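Local coordinates for protein Rab GDP-dissociation inhibitor (PDB 2BCG) that binds prenylated Rab GTPases such as Sec4, inhibits their release of GDP, and extracts GDP-bound Ypt7 from vacuolar membranes, at residues 17-23 against 292-298; 411-415 against 433-437; 38-44 against 258-264. All coordinates share one frame; numbering follows the deposited sequence.

Interaction 1 of 3, residues 17-23 against 292-298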
loop_
_atom_site.group_PDB
_atom_site.type_symbol
_atom_site.label_atom_id
_atom_site.label_comp_id
_atom_site.label_asym_id
_atom_site.label_seq_id
_atom_site.Cartn_x
_atom_site.Cartn_y
_atom_site.Cartn_z
ATOM N N LEU A 17 14.389 5.616 -7.853
ATOM C CA LEU A 17 13.699 5.492 -9.150
ATOM C C LEU A 17 12.672 4.381 -9.102
ATOM O O LEU A 17 12.992 3.219 -8.783
ATOM C CB LEU A 17 14.678 5.224 -10.291
ATOM C CG LEU A 17 15.805 6.268 -10.395
ATOM C CD1 LEU A 17 16.731 5.861 -11.548
ATOM C CD2 LEU A 17 15.253 7.663 -10.595
ATOM N N GLY A 18 11.442 4.766 -9.442
ATOM C CA GLY A 18 10.289 3.876 -9.364
ATOM C C GLY A 18 9.607 3.930 -8.020
ATOM O O GLY A 18 10.263 3.961 -6.957
ATOM N N THR A 19 8.272 3.951 -8.058
ATOM C CA THR A 19 7.524 4.035 -6.799
ATOM C C THR A 19 6.797 2.743 -6.460
ATOM O O THR A 19 5.729 2.778 -5.834
ATOM C CB THR A 19 6.520 5.209 -6.804
ATOM O OG1 THR A 19 5.602 5.070 -7.909
ATOM C CG2 THR A 19 7.233 6.549 -6.920
ATOM N N GLY A 20 7.386 1.598 -6.821
ATOM C CA GLY A 20 7.017 0.358 -6.137
ATOM C C GLY A 20 7.183 0.404 -4.633
ATOM O O GLY A 20 7.979 1.196 -4.089
ATOM N N ILE A 21 6.479 -0.489 -3.947
ATOM C CA ILE A 21 6.526 -0.488 -2.484
ATOM C C ILE A 21 7.965 -0.635 -1.883
ATOM O O ILE A 21 8.280 0.005 -0.889
ATOM C CB ILE A 21 5.562 -1.566 -1.918
ATOM C CG1 ILE A 21 5.471 -1.516 -0.390
ATOM C CG2 ILE A 21 5.908 -2.971 -2.419
ATOM C CD1 ILE A 21 5.119 -0.189 0.174
ATOM N N THR A 22 8.809 -1.491 -2.441
ATOM C CA THR A 22 10.163 -1.621 -1.883
ATOM C C THR A 22 10.857 -0.262 -1.866
ATOM O O THR A 22 11.422 0.136 -0.832
ATOM C CB THR A 22 10.968 -2.621 -2.691
ATOM O OG1 THR A 22 10.300 -3.875 -2.673
ATOM C CG2 THR A 22 12.402 -2.749 -2.158
ATOM N N GLU A 23 10.756 0.465 -2.978
ATOM C CA GLU A 23 11.423 1.775 -3.109
ATOM C C GLU A 23 10.775 2.808 -2.202
ATOM O O GLU A 23 11.457 3.649 -1.606
ATOM C CB GLU A 23 11.376 2.294 -4.544
ATOM C CG GLU A 23 12.418 1.689 -5.457
ATOM C CD GLU A 23 12.182 0.226 -5.790
ATOM O OE1 GLU A 23 13.188 -0.494 -6.030
ATOM O OE2 GLU A 23 11.004 -0.187 -5.914
ATOM N N VAL A 292 21.982 5.663 -5.919
ATOM C CA VAL A 292 20.610 5.495 -6.412
ATOM C C VAL A 292 20.057 4.156 -5.888
ATOM O O VAL A 292 20.789 3.159 -5.748
ATOM C CB VAL A 292 20.552 5.576 -7.976
ATOM C CG1 VAL A 292 21.259 4.402 -8.640
ATOM C CG2 VAL A 292 19.085 5.699 -8.465
ATOM N N ILE A 293 18.756 4.153 -5.607
ATOM C CA ILE A 293 17.978 2.936 -5.288
ATOM C C ILE A 293 16.914 2.850 -6.390
ATOM O O ILE A 293 16.263 3.842 -6.687
ATOM C CB ILE A 293 17.326 3.051 -3.895
ATOM C CG1 ILE A 293 18.406 3.211 -2.803
ATOM C CG2 ILE A 293 16.374 1.862 -3.651
ATOM C CD1 ILE A 293 17.868 3.486 -1.462
ATOM N N ALA A 294 16.780 1.703 -7.044
ATOM C CA ALA A 294 15.853 1.634 -8.179
ATOM C C ALA A 294 15.314 0.242 -8.407
ATOM O O ALA A 294 15.902 -0.746 -7.952
ATOM C CB ALA A 294 16.535 2.113 -9.426
ATOM N N ASP A 295 14.185 0.161 -9.106
ATOM C CA ASP A 295 13.716 -1.146 -9.544
ATOM C C ASP A 295 14.360 -1.596 -10.866
ATOM O O ASP A 295 14.991 -0.788 -11.563
ATOM C CB ASP A 295 12.168 -1.209 -9.545
ATOM C CG ASP A 295 11.524 -0.513 -10.737
ATOM O OD1 ASP A 295 11.903 -0.729 -11.907
ATOM O OD2 ASP A 295 10.549 0.236 -10.497
ATOM N N PRO A 296 14.273 -2.900 -11.172
ATOM C CA PRO A 296 14.916 -3.416 -12.387
ATOM C C PRO A 296 14.585 -2.700 -13.694
ATOM O O PRO A 296 15.419 -2.716 -14.633
ATOM C CB PRO A 296 14.482 -4.901 -12.415
ATOM C CG PRO A 296 14.288 -5.245 -10.907
ATOM C CD PRO A 296 13.677 -3.973 -10.345
ATOM N N THR A 297 13.402 -2.076 -13.810
ATOM C CA THR A 297 13.025 -1.459 -15.093
ATOM C C THR A 297 13.882 -0.243 -15.439
ATOM O O THR A 297 13.917 0.174 -16.602
ATOM C CB THR A 297 11.536 -1.051 -15.140
ATOM O OG1 THR A 297 11.338 0.096 -14.315
ATOM C CG2 THR A 297 10.600 -2.213 -14.694
ATOM N N TYR A 298 14.578 0.321 -14.448
ATOM C CA TYR A 298 15.460 1.470 -14.705
ATOM C C TYR A 298 16.872 1.079 -15.105
ATOM O O TYR A 298 17.592 1.915 -15.649
ATOM C CB TYR A 298 15.525 2.402 -13.484
ATOM C CG TYR A 298 14.210 3.087 -13.292
ATOM C CD1 TYR A 298 13.921 4.333 -13.913
ATOM C CD2 TYR A 298 13.207 2.467 -12.556
ATOM C CE1 TYR A 298 12.673 4.950 -13.760
ATOM C CE2 TYR A 298 11.933 3.077 -12.413
ATOM C CZ TYR A 298 11.694 4.315 -12.994
ATOM O OH TYR A 298 10.468 4.915 -12.864
HETATM O O HOH W 1 9.672 0.882 -8.056
#

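Interaction 2 of 3, residues 411-415 against 433-437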
loop_
_atom_site.group_PDB
_atom_site.type_symbol
_atom_site.label_atom_id
_atom_site.label_comp_id
_atom_site.label_asym_id
_atom_site.label_seq_id
_atom_site.Cartn_x
_atom_site.Cartn_y
_atom_site.Cartn_z
ATOM N N ILE A 411 24.577 1.548 -7.117
ATOM C CA ILE A 411 23.290 1.318 -7.779
ATOM C C ILE A 411 22.638 0.118 -7.107
ATOM O O ILE A 411 22.962 -1.069 -7.391
ATOM C CB ILE A 411 23.452 1.124 -9.286
ATOM C CG1 ILE A 411 24.068 2.389 -9.912
ATOM C CG2 ILE A 411 22.118 0.794 -9.943
ATOM C CD1 ILE A 411 24.523 2.215 -11.344
ATOM N N TYR A 412 21.719 0.460 -6.203
ATOM C CA TYR A 412 21.132 -0.498 -5.277
ATOM C C TYR A 412 19.746 -0.861 -5.821
ATOM O O TYR A 412 18.835 -0.039 -5.840
ATOM C CB TYR A 412 21.029 0.106 -3.878
ATOM C CG TYR A 412 22.401 0.404 -3.286
ATOM C CD1 TYR A 412 22.974 1.703 -3.383
ATOM C CD2 TYR A 412 23.151 -0.604 -2.722
ATOM C CE1 TYR A 412 24.274 1.969 -2.861
ATOM C CE2 TYR A 412 24.454 -0.349 -2.192
ATOM C CZ TYR A 412 24.993 0.928 -2.268
ATOM O OH TYR A 412 26.241 1.187 -1.744
ATOM N N LEU A 413 19.631 -2.088 -6.305
ATOM C CA LEU A 413 18.422 -2.512 -7.019
ATOM C C LEU A 413 17.590 -3.466 -6.222
ATOM O O LEU A 413 18.091 -4.351 -5.492
ATOM C CB LEU A 413 18.806 -3.154 -8.349
ATOM C CG LEU A 413 19.597 -2.198 -9.262
ATOM C CD1 LEU A 413 20.187 -2.877 -10.485
ATOM C CD2 LEU A 413 18.799 -0.944 -9.642
ATOM N N SER A 414 16.275 -3.309 -6.383
ATOM C CA SER A 414 15.352 -4.246 -5.753
ATOM C C SER A 414 15.092 -5.467 -6.638
ATOM O O SER A 414 15.347 -5.443 -7.861
ATOM C CB SER A 414 14.016 -3.522 -5.449
ATOM O OG SER A 414 13.480 -2.984 -6.662
ATOM N N ARG A 415 14.517 -6.503 -6.029
ATOM C CA ARG A 415 14.064 -7.681 -6.749
ATOM C C ARG A 415 12.623 -7.504 -7.287
ATOM O O ARG A 415 11.779 -6.856 -6.654
ATOM C CB ARG A 415 14.103 -8.893 -5.813
ATOM C CG ARG A 415 15.504 -9.235 -5.203
ATOM C CD ARG A 415 15.354 -10.330 -4.154
ATOM N NE ARG A 415 15.005 -11.565 -4.854
ATOM C CZ ARG A 415 15.878 -12.407 -5.397
ATOM N NH1 ARG A 415 17.196 -12.191 -5.277
ATOM N NH2 ARG A 415 15.434 -13.483 -6.045
ATOM N N ILE A 433 18.549 -4.308 1.331
ATOM C CA ILE A 433 18.970 -3.118 0.561
ATOM C C ILE A 433 19.404 -2.026 1.542
ATOM O O ILE A 433 20.414 -1.346 1.310
ATOM C CB ILE A 433 17.833 -2.575 -0.370
ATOM C CG1 ILE A 433 17.504 -3.570 -1.493
ATOM C CG2 ILE A 433 18.262 -1.220 -1.020
ATOM C CD1 ILE A 433 16.129 -3.295 -2.156
ATOM N N TYR A 434 18.686 -1.885 2.654
ATOM C CA TYR A 434 19.006 -0.849 3.620
ATOM C C TYR A 434 20.396 -1.107 4.221
ATOM O O TYR A 434 21.200 -0.167 4.339
ATOM C CB TYR A 434 17.967 -0.808 4.719
ATOM C CG TYR A 434 18.171 0.297 5.716
ATOM C CD1 TYR A 434 19.034 0.134 6.798
ATOM C CD2 TYR A 434 17.511 1.517 5.569
ATOM C CE1 TYR A 434 19.211 1.136 7.724
ATOM C CE2 TYR A 434 17.682 2.536 6.488
ATOM C CZ TYR A 434 18.539 2.342 7.561
ATOM O OH TYR A 434 18.703 3.366 8.454
ATOM N N PHE A 435 20.658 -2.361 4.603
ATOM C CA PHE A 435 21.989 -2.781 5.112
ATOM C C PHE A 435 23.079 -2.508 4.071
ATOM O O PHE A 435 24.155 -1.967 4.402
ATOM C CB PHE A 435 21.955 -4.265 5.518
ATOM C CG PHE A 435 23.276 -4.784 6.019
ATOM C CD1 PHE A 435 24.002 -5.700 5.265
ATOM C CD2 PHE A 435 23.797 -4.341 7.226
ATOM C CE1 PHE A 435 25.259 -6.185 5.737
ATOM C CE2 PHE A 435 25.036 -4.810 7.706
ATOM C CZ PHE A 435 25.764 -5.721 6.954
ATOM N N ARG A 436 22.816 -2.858 2.815
ATOM C CA ARG A 436 23.737 -2.569 1.700
ATOM C C ARG A 436 24.017 -1.068 1.546
ATOM O O ARG A 436 25.184 -0.638 1.365
ATOM C CB ARG A 436 23.225 -3.159 0.377
ATOM C CG ARG A 436 23.363 -4.683 0.291
ATOM C CD ARG A 436 22.256 -5.348 -0.532
ATOM N NE ARG A 436 22.082 -4.802 -1.866
ATOM C CZ ARG A 436 20.990 -5.054 -2.604
ATOM N NH1 ARG A 436 20.031 -5.835 -2.095
ATOM N NH2 ARG A 436 20.847 -4.533 -3.826
ATOM N N VAL A 437 22.962 -0.263 1.649
ATOM C CA VAL A 437 23.090 1.195 1.491
ATOM C C VAL A 437 23.802 1.853 2.689
ATOM O O VAL A 437 24.693 2.705 2.502
ATOM C CB VAL A 437 21.692 1.825 1.229
ATOM C CG1 VAL A 437 21.739 3.364 1.335
ATOM C CG2 VAL A 437 21.181 1.419 -0.122
HETATM O O HOH W 2 22.111 -3.641 -6.499
HETATM O O HOH W 3 25.997 3.453 0.330
HETATM O O HOH W 4 27.298 -0.999 0.067
HETATM O O HOH W 5 17.788 -6.499 -3.886
#

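Interaction 3 of 3, residues 38-44 against 258-264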
loop_
_atom_site.group_PDB
_atom_site.type_symbol
_atom_site.label_atom_id
_atom_site.label_comp_id
_atom_site.label_asym_id
_atom_site.label_seq_id
_atom_site.Cartn_x
_atom_site.Cartn_y
_atom_site.Cartn_z
ATOM N N LEU A 38 15.378 12.389 -3.384
ATOM C CA LEU A 38 14.610 12.746 -4.584
ATOM C C LEU A 38 14.069 11.451 -5.157
ATOM O O LEU A 38 14.852 10.545 -5.425
ATOM C CB LEU A 38 15.483 13.415 -5.652
ATOM C CG LEU A 38 14.735 13.716 -6.968
ATOM C CD1 LEU A 38 13.566 14.647 -6.745
ATOM C CD2 LEU A 38 15.712 14.338 -7.956
ATOM N N HIS A 39 12.741 11.355 -5.301
ATOM C CA HIS A 39 12.069 10.112 -5.730
ATOM C C HIS A 39 11.339 10.378 -7.054
ATOM O O HIS A 39 10.443 11.227 -7.108
ATOM C CB HIS A 39 11.108 9.616 -4.646
ATOM C CG HIS A 39 10.788 8.156 -4.739
ATOM N ND1 HIS A 39 10.347 7.405 -3.663
ATOM C CD2 HIS A 39 10.862 7.305 -5.788
ATOM C CE1 HIS A 39 10.145 6.160 -4.058
ATOM N NE2 HIS A 39 10.445 6.072 -5.345
ATOM N N ILE A 40 11.757 9.692 -8.116
ATOM C CA ILE A 40 11.227 9.945 -9.455
ATOM C C ILE A 40 10.584 8.694 -10.001
ATOM O O ILE A 40 11.075 7.586 -9.750
ATOM C CB ILE A 40 12.361 10.377 -10.414
ATOM C CG1 ILE A 40 13.158 11.551 -9.834
ATOM C CG2 ILE A 40 11.850 10.661 -11.873
ATOM C CD1 ILE A 40 14.477 11.827 -10.619
ATOM N N ASP A 41 9.481 8.876 -10.742
ATOM C CA ASP A 41 8.894 7.773 -11.520
ATOM C C ASP A 41 8.626 8.238 -12.959
ATOM O O ASP A 41 8.111 9.332 -13.176
ATOM C CB ASP A 41 7.594 7.277 -10.847
ATOM C CG ASP A 41 7.241 5.822 -11.201
ATOM O OD1 ASP A 41 6.832 5.059 -10.284
ATOM O OD2 ASP A 41 7.338 5.456 -12.398
ATOM N N LYS A 42 8.996 7.391 -13.920
ATOM C CA LYS A 42 8.657 7.613 -15.336
ATOM C C LYS A 42 7.148 7.496 -15.587
ATOM O O LYS A 42 6.628 8.053 -16.566
ATOM C CB LYS A 42 9.465 6.677 -16.254
ATOM C CG LYS A 42 9.293 5.179 -15.975
ATOM C CD LYS A 42 10.447 4.340 -16.535
ATOM C CE LYS A 42 10.461 2.938 -15.941
ATOM N NZ LYS A 42 11.771 2.229 -16.109
ATOM N N GLN A 43 6.469 6.746 -14.719
ATOM C CA GLN A 43 5.046 6.473 -14.887
ATOM C C GLN A 43 4.237 7.611 -14.267
ATOM O O GLN A 43 4.739 8.364 -13.416
ATOM C CB GLN A 43 4.663 5.113 -14.284
ATOM C CG GLN A 43 5.489 3.952 -14.824
ATOM C CD GLN A 43 4.877 2.597 -14.594
ATOM O OE1 GLN A 43 4.735 1.823 -15.544
ATOM N NE2 GLN A 43 4.502 2.288 -13.353
ATOM N N ASP A 44 2.979 7.728 -14.682
ATOM C CA ASP A 44 2.181 8.870 -14.297
ATOM C C ASP A 44 1.397 8.628 -13.005
ATOM O O ASP A 44 0.443 9.378 -12.685
ATOM C CB ASP A 44 1.254 9.288 -15.459
ATOM C CG ASP A 44 0.175 8.252 -15.768
ATOM O OD1 ASP A 44 -0.553 8.445 -16.777
ATOM O OD2 ASP A 44 -0.006 7.279 -14.999
ATOM N N THR A 258 11.357 14.671 -2.004
ATOM C CA THR A 258 10.812 15.379 -3.167
ATOM C C THR A 258 10.405 14.357 -4.224
ATOM O O THR A 258 11.167 13.428 -4.512
ATOM C CB THR A 258 11.893 16.317 -3.749
ATOM O OG1 THR A 258 12.265 17.264 -2.747
ATOM C CG2 THR A 258 11.390 17.110 -4.974
ATOM N N TYR A 259 9.185 14.515 -4.744
ATOM C CA TYR A 259 8.572 13.555 -5.689
ATOM C C TYR A 259 8.324 14.145 -7.079
ATOM O O TYR A 259 7.819 15.259 -7.210
ATOM C CB TYR A 259 7.259 12.967 -5.097
ATOM C CG TYR A 259 7.603 11.833 -4.154
ATOM C CD1 TYR A 259 7.549 10.524 -4.594
ATOM C CD2 TYR A 259 8.095 12.094 -2.862
ATOM C CE1 TYR A 259 7.914 9.462 -3.763
ATOM C CE2 TYR A 259 8.501 11.039 -2.019
ATOM C CZ TYR A 259 8.435 9.729 -2.491
ATOM O OH TYR A 259 8.862 8.668 -1.734
ATOM N N MET A 260 8.647 13.349 -8.095
ATOM C CA MET A 260 8.352 13.695 -9.502
ATOM C C MET A 260 7.754 12.473 -10.172
ATOM O O MET A 260 8.335 11.398 -10.097
ATOM C CB MET A 260 9.617 14.130 -10.252
ATOM C CG MET A 260 10.198 15.404 -9.755
ATOM S SD MET A 260 11.842 15.647 -10.415
ATOM C CE MET A 260 12.284 17.202 -9.611
ATOM N N LEU A 261 6.582 12.620 -10.781
ATOM C CA LEU A 261 5.988 11.551 -11.597
ATOM C C LEU A 261 6.004 11.942 -13.082
ATOM O O LEU A 261 6.327 13.098 -13.441
ATOM C CB LEU A 261 4.557 11.276 -11.156
ATOM C CG LEU A 261 4.311 10.750 -9.724
ATOM C CD1 LEU A 261 2.807 10.684 -9.552
ATOM C CD2 LEU A 261 4.980 9.407 -9.449
ATOM N N ASP A 262 5.651 10.983 -13.945
ATOM C CA ASP A 262 5.605 11.238 -15.406
ATOM C C ASP A 262 6.890 11.929 -15.871
ATOM O O ASP A 262 6.860 12.822 -16.727
ATOM C CB ASP A 262 4.379 12.114 -15.753
ATOM C CG ASP A 262 4.041 12.147 -17.250
ATOM O OD1 ASP A 262 3.399 13.135 -17.662
ATOM O OD2 ASP A 262 4.379 11.216 -18.004
ATOM N N THR A 263 8.021 11.466 -15.330
ATOM C CA THR A 263 9.305 12.081 -15.558
ATOM C C THR A 263 10.286 10.994 -16.002
ATOM O O THR A 263 10.921 10.345 -15.181
ATOM C CB THR A 263 9.788 12.830 -14.282
ATOM O OG1 THR A 263 8.864 13.873 -13.972
ATOM C CG2 THR A 263 11.167 13.442 -14.457
ATOM N N PRO A 264 10.351 10.746 -17.323
ATOM C CA PRO A 264 11.349 9.831 -17.879
ATOM C C PRO A 264 12.765 10.157 -17.416
ATOM O O PRO A 264 13.109 11.316 -17.224
ATOM C CB PRO A 264 11.241 10.082 -19.389
ATOM C CG PRO A 264 9.782 10.375 -19.556
ATOM C CD PRO A 264 9.451 11.275 -18.365
HETATM O O HOH W 6 3.888 8.558 -17.941
#

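Interaction 1 of 3, residues 17-23 against 292-298
Tyr298 CG stands anti to its carbonyl carbon (chi1 -69°), which brings the ring over Leu17 CB; the same first torsion in Leu17 (chi1 -55°) puts its CG against Val292 CG2 at 3.8 Å. Leu17 CB lies squarely above the ring, 3.7 Å from the Tyr298 centroid and only 9° off its normal, a CH-pi contact. On the same side of the sheet Leu17 CB also meets Ala294 CB. The backbones beneath pair as parallel strands: Leu17 N donates to Ile293 O (2.8 Å), and Asp295 N returns a longer bond to Leu17 O (3.3 Å).

Past this bridge the chain turns at Gly18 and enters helix 21-32, with Gly20 at its N-cap. Gly18 passes beside the Tyr298 ring and Asp295 OD2, where a CB would clash with that oxygen; at these backbone angles it would also press on the preceding carbonyl oxygen. A single water gathers three groups here: it accepts from Gly20 N and donates to Glu23 OE2 and Asp295 OD2. Asp295 OD1, in an Asx turn, takes both Thr297 N and Thr297 OG1, the hydroxyl 2.6 Å away on its syn lone pair. Glu23 OE1 turns to Ser414, and the Tyr298 hydroxyl to Lys42 N.

The segment has the strand-turn-helix form that binds dinucleotides in Rossmann-like relatives; no such cofactor is seen here. Carboxylate oxygens Glu23 OE2 and Asp295 OD2 are 4.6 Å apart, and if both groups are charged, the shared water would probably ease the repulsion.

Interaction 2 of 3, residues 411-415 against 433-437
Val437 sets its CG2 methyl over one face of the Tyr412 ring, nearer the rim than the middle, 3.8 Å from the centroid and 19° off the normal. The methyl reaches the ring because CG2 stands beside the Val437 backbone N, anti to the carbonyl carbon. Ile433, one helical turn earlier, continues the apolar strip: its CG2 approaches Tyr412 CB, and its CD1 packs on Ser414 CA at 3.8 Å. Arg436 and Tyr412 pass alongside, running opposite ways; the arginine chain, bent at chi2 and chi3, brings NH2 to Leu413 O (3.2 Å, 159° at the hydrogen). That oxygen lies near the guanidinium plane.

Around this first shell, waters stitch the polar ends. One donates to Leu413 O while accepting from Arg436 NH1. Two others lie by the Tyr412 hydroxyl and donate to the helix carbonyls Arg436 O and Val437 O. The guanidinium is fixed further by a salt bridge from NH1 to Asp432 and a bond from NE to Asp405 O.

Residues 433-437 of helix 424-438 run nearly antiparallel to strand 411-413, at 169° and with axes 9.2 Å apart. The strand is the outermost of its parallel sheet within this chain. At that strand the C-terminal helix covers a face of the sheet, the layered helix-on-sheet packing of Rossmann-like alpha/beta domains.

Interaction 3 of 3, residues 38-44 against 258-264
Strands 38-40 and 258-260 run parallel, their axes 4.8 Å apart and crossing at -17°, with Leu38, His39 and Ile40 bridged to Thr258, Tyr259 and Met260. His39 N donates to Thr258 O (2.7 Å), Met260 N to His39 O, and Asp41 N to Met260 O. Beyond the strands the chains stay joined: Thr263 N reaches Asp41 O (3.0 Å), and Asp262 N binds Gln43 O from above the carbonyl plane. An Asx turn, Gln43 N to Asp41 OD2, shapes this end.

His39 and Tyr259 project together from one face of the sheet. His39 CB sits over the tyrosine face, 3.6 Å from the centroid, while the ring planes meet obliquely at 39°. With His39 CG anti to the backbone N (chi1 -158°), ND1 hydrogen-bonds Tyr259 OH, 2.7 Å away near the imidazole plane. A phenylalanine in place of Tyr259 would probably leave His39 ND1 without this close partner and the imidazole less firmly fixed. On the other face Leu38 CD1 meets Met260 CE at 4.0 Å, and Ile40 CG2 packs on Thr263 CB.

His39 NE2 bonds to Gly18 O beside strand 14-17, and Tyr259 OH to Ser27 of helix 21-32. Helix 243-254 packs on Tyr259, Phe287 of strand 285-288 lies against Leu38 and Met260, and residues 258-261, within the experimentally mapped Ypt1-interacting region, touch the other protein chain.

Overall arrangement
All three contacts belong to one parallel sheet, with interaction 1 at its middle and interactions 2 and 3 at opposite margins, their centres 19 Å apart. Interactions 1 and 3 are both parallel strand pairings continued into loops, whereas interaction 2 lays a helix along a strand. Interactions 1 and 2 are buried; interaction 3 is partly exposed and alone meets another protein chain. Chemistry follows place: carboxylates and a shared water at the glycine turn, an arginine and water bridges under the C-terminal helix, a histidine-tyrosine pair at the far edge. Hydrogen bonds connect neighbours: Glu23 OE1 to Ser414 OG, and Thr19 OG1 to Asp41 OD1.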